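Hypothetical protein AGR_pAT_315 (Agrobacterium tumefaciens str. C58, PDB 1VQY) is of unknown function but belongs to the NIPSNAP family, whose members share the dimeric alpha-beta barrel fold. Local coordinates at residues Glu16-Arg21 with Val63-Gly68. Numbering follows the deposited sequence.
Sequences EERIYR and VIHMWG
The H65 ring lies with one face on the R18 side chain and an edge toward Y20 of the neighbouring strand. On that face CB of R18 makes a CH-pi contact 4.0 Å from the H65 ring centroid. The pair with Y20 is offset edge-to-face, the ring planes 81° apart, with NE2 of H65 3.1 Å from CE2 of Y20. At another point on the rim NE1 of W67 gives a hydrogen bond of 3.0 Å to ND1 of H65, nearly in the plane of both rings. With ND1 the acceptor, a neutral ring would probably carry its proton on NE2. H65 reaches this place with CG between the backbone N and the carbonyl carbon (chi1 40°), and Y52 stacks on the ring from strand 49-55. Segments 16-21 and 63-68 run antiparallel as the two central strands of the four-stranded sheet, in the order 49-55, 62-69, 14-22, 99-109, of a ferredoxin-like subunit of the dimeric alpha-beta barrel superfamily; six backbone bonds join E16 to W67, R18 to H65 and Y20 to V63. R18 bends at chi3 (66°), bringing its guanidinium to Y20, where NE (2.8 Å) and NH2 (2.9 Å) of R18 both give hydrogen bonds, side-on, to OH of Y20. NH1 turns the other way into a salt bridge with OE2 of E16, meeting it from above the carboxylate plane; R75 and N104 also bind that oxygen. On the other face of the sheet E17, I19, I64 and M66 line up. The extended E17 side chain, whose OE1 is salt-bridged to R105 of the same chain, passes I64, with OE2 of E17 3.7 Å from CG2 of I64, while I64 packs on R105, and M66 on M66, of a second subunit.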
ATOM      1  N   GLU B  16       9.688  -4.231  19.903  1.00 17.18           N
ATOM      2  CA  GLU B  16       8.891  -4.796  18.834  1.00 16.77           C
ATOM      3  C   GLU B  16       7.519  -4.140  18.785  1.00 16.65           C
ATOM      4  O   GLU B  16       6.810  -4.093  19.783  1.00 14.90           O
ATOM      5  CB  GLU B  16       8.716  -6.298  18.999  1.00 16.71           C
ATOM      6  CG  GLU B  16       7.686  -6.878  18.012  1.00 19.83           C
ATOM      7  CD  GLU B  16       7.495  -8.369  18.140  1.00 16.44           C
ATOM      8  OE1 GLU B  16       7.753  -8.934  19.224  1.00 16.59           O
ATOM      9  OE2 GLU B  16       7.095  -8.973  17.135  1.00 13.28           O
ATOM     10  N   GLU B  17       7.153  -3.661  17.599  1.00 17.56           N
ATOM     11  CA  GLU B  17       5.812  -3.133  17.327  1.00 18.15           C
ATOM     12  C   GLU B  17       5.010  -4.147  16.518  1.00 16.19           C
ATOM     13  O   GLU B  17       5.418  -4.510  15.440  1.00 15.79           O
ATOM     14  CB  GLU B  17       5.908  -1.813  16.557  1.00 17.20           C
ATOM     15  CG  GLU B  17       4.584  -1.073  16.404  1.00 17.89           C
ATOM     16  CD  GLU B  17       4.782   0.355  15.874  1.00 19.37           C
ATOM     17  OE1 GLU B  17       5.859   0.624  15.306  1.00 15.32           O
ATOM     18  OE2 GLU B  17       3.872   1.204  16.039  1.00 23.36           O
ATOM     19  N   ARG B  18       3.905  -4.625  17.075  1.00 16.52           N
ATOM     20  CA  ARG B  18       2.949  -5.463  16.361  1.00 17.59           C
ATOM     21  C   ARG B  18       1.659  -4.693  16.074  1.00 18.55           C
ATOM     22  O   ARG B  18       1.168  -3.953  16.903  1.00 19.15           O
ATOM     23  CB  ARG B  18       2.668  -6.720  17.164  1.00 18.02           C
ATOM     24  CG  ARG B  18       3.957  -7.465  17.492  1.00 17.83           C
ATOM     25  CD  ARG B  18       3.733  -8.604  18.435  1.00 16.62           C
ATOM     26  NE  ARG B  18       2.926  -9.651  17.824  1.00 17.64           N
ATOM     27  CZ  ARG B  18       3.378 -10.604  17.004  1.00 19.99           C
ATOM     28  NH1 ARG B  18       4.672 -10.688  16.666  1.00 17.68           N
ATOM     29  NH2 ARG B  18       2.518 -11.499  16.529  1.00 15.47           N
ATOM     30  N   ILE B  19       1.140  -4.853  14.862  1.00 20.49           N
ATOM     31  CA  ILE B  19       0.104  -3.974  14.313  1.00 20.57           C
ATOM     32  C   ILE B  19      -0.879  -4.895  13.657  1.00 18.89           C
ATOM     33  O   ILE B  19      -0.546  -5.514  12.656  1.00 18.74           O
ATOM     34  CB  ILE B  19       0.689  -2.966  13.268  1.00 19.54           C
ATOM     35  CG1 ILE B  19       1.798  -2.130  13.900  1.00 22.66           C
ATOM     36  CG2 ILE B  19      -0.378  -2.018  12.744  1.00 19.06           C
ATOM     37  CD1 ILE B  19       2.718  -1.471  12.889  1.00 25.31           C
ATOM     38  N   TYR B  20      -2.056  -5.045  14.261  1.00 18.86           N
ATOM     39  CA  TYR B  20      -3.061  -5.965  13.743  1.00 20.23           C
ATOM     40  C   TYR B  20      -4.247  -5.177  13.237  1.00 20.43           C
ATOM     41  O   TYR B  20      -4.671  -4.236  13.914  1.00 19.89           O
ATOM     42  CB  TYR B  20      -3.577  -6.912  14.831  1.00 21.55           C
ATOM     43  CG  TYR B  20      -2.548  -7.736  15.568  1.00 20.51           C
ATOM     44  CD1 TYR B  20      -1.291  -8.007  15.015  1.00 24.82           C
ATOM     45  CD2 TYR B  20      -2.859  -8.296  16.792  1.00 23.49           C
ATOM     46  CE1 TYR B  20      -0.360  -8.782  15.689  1.00 20.40           C
ATOM     47  CE2 TYR B  20      -1.947  -9.080  17.466  1.00 25.73           C
ATOM     48  CZ  TYR B  20      -0.693  -9.311  16.908  1.00 21.34           C
ATOM     49  OH  TYR B  20       0.209 -10.075  17.586  1.00 20.72           O
ATOM     50  N   ARG B  21      -4.770  -5.556  12.064  1.00 19.15           N
ATOM     51  CA  ARG B  21      -6.083  -5.091  11.619  1.00 19.41           C
ATOM     52  C   ARG B  21      -7.089  -6.129  12.041  1.00 17.44           C
ATOM     53  O   ARG B  21      -7.015  -7.288  11.628  1.00 17.65           O
ATOM     54  CB  ARG B  21      -6.145  -4.863  10.103  1.00 20.19           C
ATOM     55  CG  ARG B  21      -7.565  -4.660   9.524  1.00 21.78           C
ATOM     56  CD  ARG B  21      -7.590  -3.839   8.166  1.00 25.19           C
ATOM     57  NE  ARG B  21      -6.717  -4.371   7.118  1.00 28.52           N
ATOM     58  N   VAL B  63      -5.281  -2.506  16.096  1.00 21.40           N
ATOM     59  CA  VAL B  63      -4.618  -2.598  17.404  1.00 21.20           C
ATOM     60  C   VAL B  63      -3.094  -2.446  17.245  1.00 19.21           C
ATOM     61  O   VAL B  63      -2.531  -2.896  16.271  1.00 20.41           O
ATOM     62  CB  VAL B  63      -4.947  -3.950  18.074  1.00 21.42           C
ATOM     63  CG1 VAL B  63      -4.249  -4.076  19.390  1.00 25.06           C
ATOM     64  CG2 VAL B  63      -6.427  -4.065  18.299  1.00 22.57           C
ATOM     65  N   ILE B  64      -2.422  -1.837  18.206  1.00 19.13           N
ATOM     66  CA  ILE B  64      -0.947  -1.707  18.179  1.00 19.31           C
ATOM     67  C   ILE B  64      -0.404  -2.005  19.563  1.00 18.70           C
ATOM     68  O   ILE B  64      -0.838  -1.384  20.540  1.00 17.68           O
ATOM     69  CB  ILE B  64      -0.516  -0.271  17.797  1.00 19.34           C
ATOM     70  CG1 ILE B  64      -0.915   0.049  16.353  1.00 22.39           C
ATOM     71  CG2 ILE B  64       1.005  -0.056  17.994  1.00 19.67           C
ATOM     72  CD1 ILE B  64      -0.768   1.528  15.993  1.00 22.23           C
ATOM     73  N   HIS B  65       0.538  -2.937  19.666  1.00 19.28           N
ATOM     74  CA  HIS B  65       1.197  -3.198  20.959  1.00 20.61           C
ATOM     75  C   HIS B  65       2.716  -3.277  20.853  1.00 21.29           C
ATOM     76  O   HIS B  65       3.264  -3.768  19.864  1.00 20.06           O
ATOM     77  CB  HIS B  65       0.629  -4.422  21.692  1.00 20.95           C
ATOM     78  CG  HIS B  65       0.297  -5.589  20.812  1.00 21.76           C
ATOM     79  ND1 HIS B  65       0.917  -6.811  20.935  1.00 20.78           N
ATOM     80  CD2 HIS B  65      -0.637  -5.741  19.843  1.00 24.25           C
ATOM     81  CE1 HIS B  65       0.404  -7.660  20.066  1.00 21.79           C
ATOM     82  NE2 HIS B  65      -0.539  -7.031  19.385  1.00 26.10           N
HETATM   83  N   MSE B  66       3.380  -2.752  21.882  1.00 22.42           N
HETATM   84  CA  MSE B  66       4.830  -2.676  21.921  1.00 24.75           C
HETATM   85  C   MSE B  66       5.425  -3.483  23.050  1.00 20.45           C
HETATM   86  O   MSE B  66       4.924  -3.462  24.181  1.00 19.54           O
HETATM   87  CB  MSE B  66       5.284  -1.231  22.040  1.00 24.67           C
HETATM   88  CG  MSE B  66       5.523  -0.559  20.700  1.00 30.07           C
HETATM   89 SE   MSE B  66       5.500   1.387  20.952  1.00 37.31          SE
HETATM   90  CE  MSE B  66       6.106   1.895  19.248  1.00 33.31           C
ATOM     91  N   TRP B  67       6.519  -4.169  22.728  1.00 18.78           N
ATOM     92  CA  TRP B  67       7.189  -5.088  23.648  1.00 17.50           C
ATOM     93  C   TRP B  67       8.668  -4.806  23.694  1.00 17.31           C
ATOM     94  O   TRP B  67       9.301  -4.723  22.638  1.00 17.05           O
ATOM     95  CB  TRP B  67       6.979  -6.520  23.194  1.00 16.78           C
ATOM     96  CG  TRP B  67       5.526  -6.919  23.193  1.00 17.93           C
ATOM     97  CD1 TRP B  67       4.659  -6.808  22.160  1.00 17.57           C
ATOM     98  CD2 TRP B  67       4.776  -7.467  24.292  1.00 15.36           C
ATOM     99  NE1 TRP B  67       3.418  -7.265  22.530  1.00 20.63           N
ATOM    100  CE2 TRP B  67       3.459  -7.673  23.833  1.00 20.09           C
ATOM    101  CE3 TRP B  67       5.090  -7.800  25.614  1.00 16.70           C
ATOM    102  CZ2 TRP B  67       2.457  -8.228  24.641  1.00 18.76           C
ATOM    103  CZ3 TRP B  67       4.099  -8.325  26.425  1.00 17.86           C
ATOM    104  CH2 TRP B  67       2.794  -8.539  25.939  1.00 17.85           C
ATOM    105  N   GLY B  68       9.210  -4.679  24.917  1.00 16.46           N
ATOM    106  CA  GLY B  68      10.619  -4.420  25.140  1.00 15.29           C
ATOM    107  C   GLY B  68      11.362  -5.729  25.305  1.00 16.50           C
ATOM    108  O   GLY B  68      10.872  -6.632  25.999  1.00 15.51           O
TER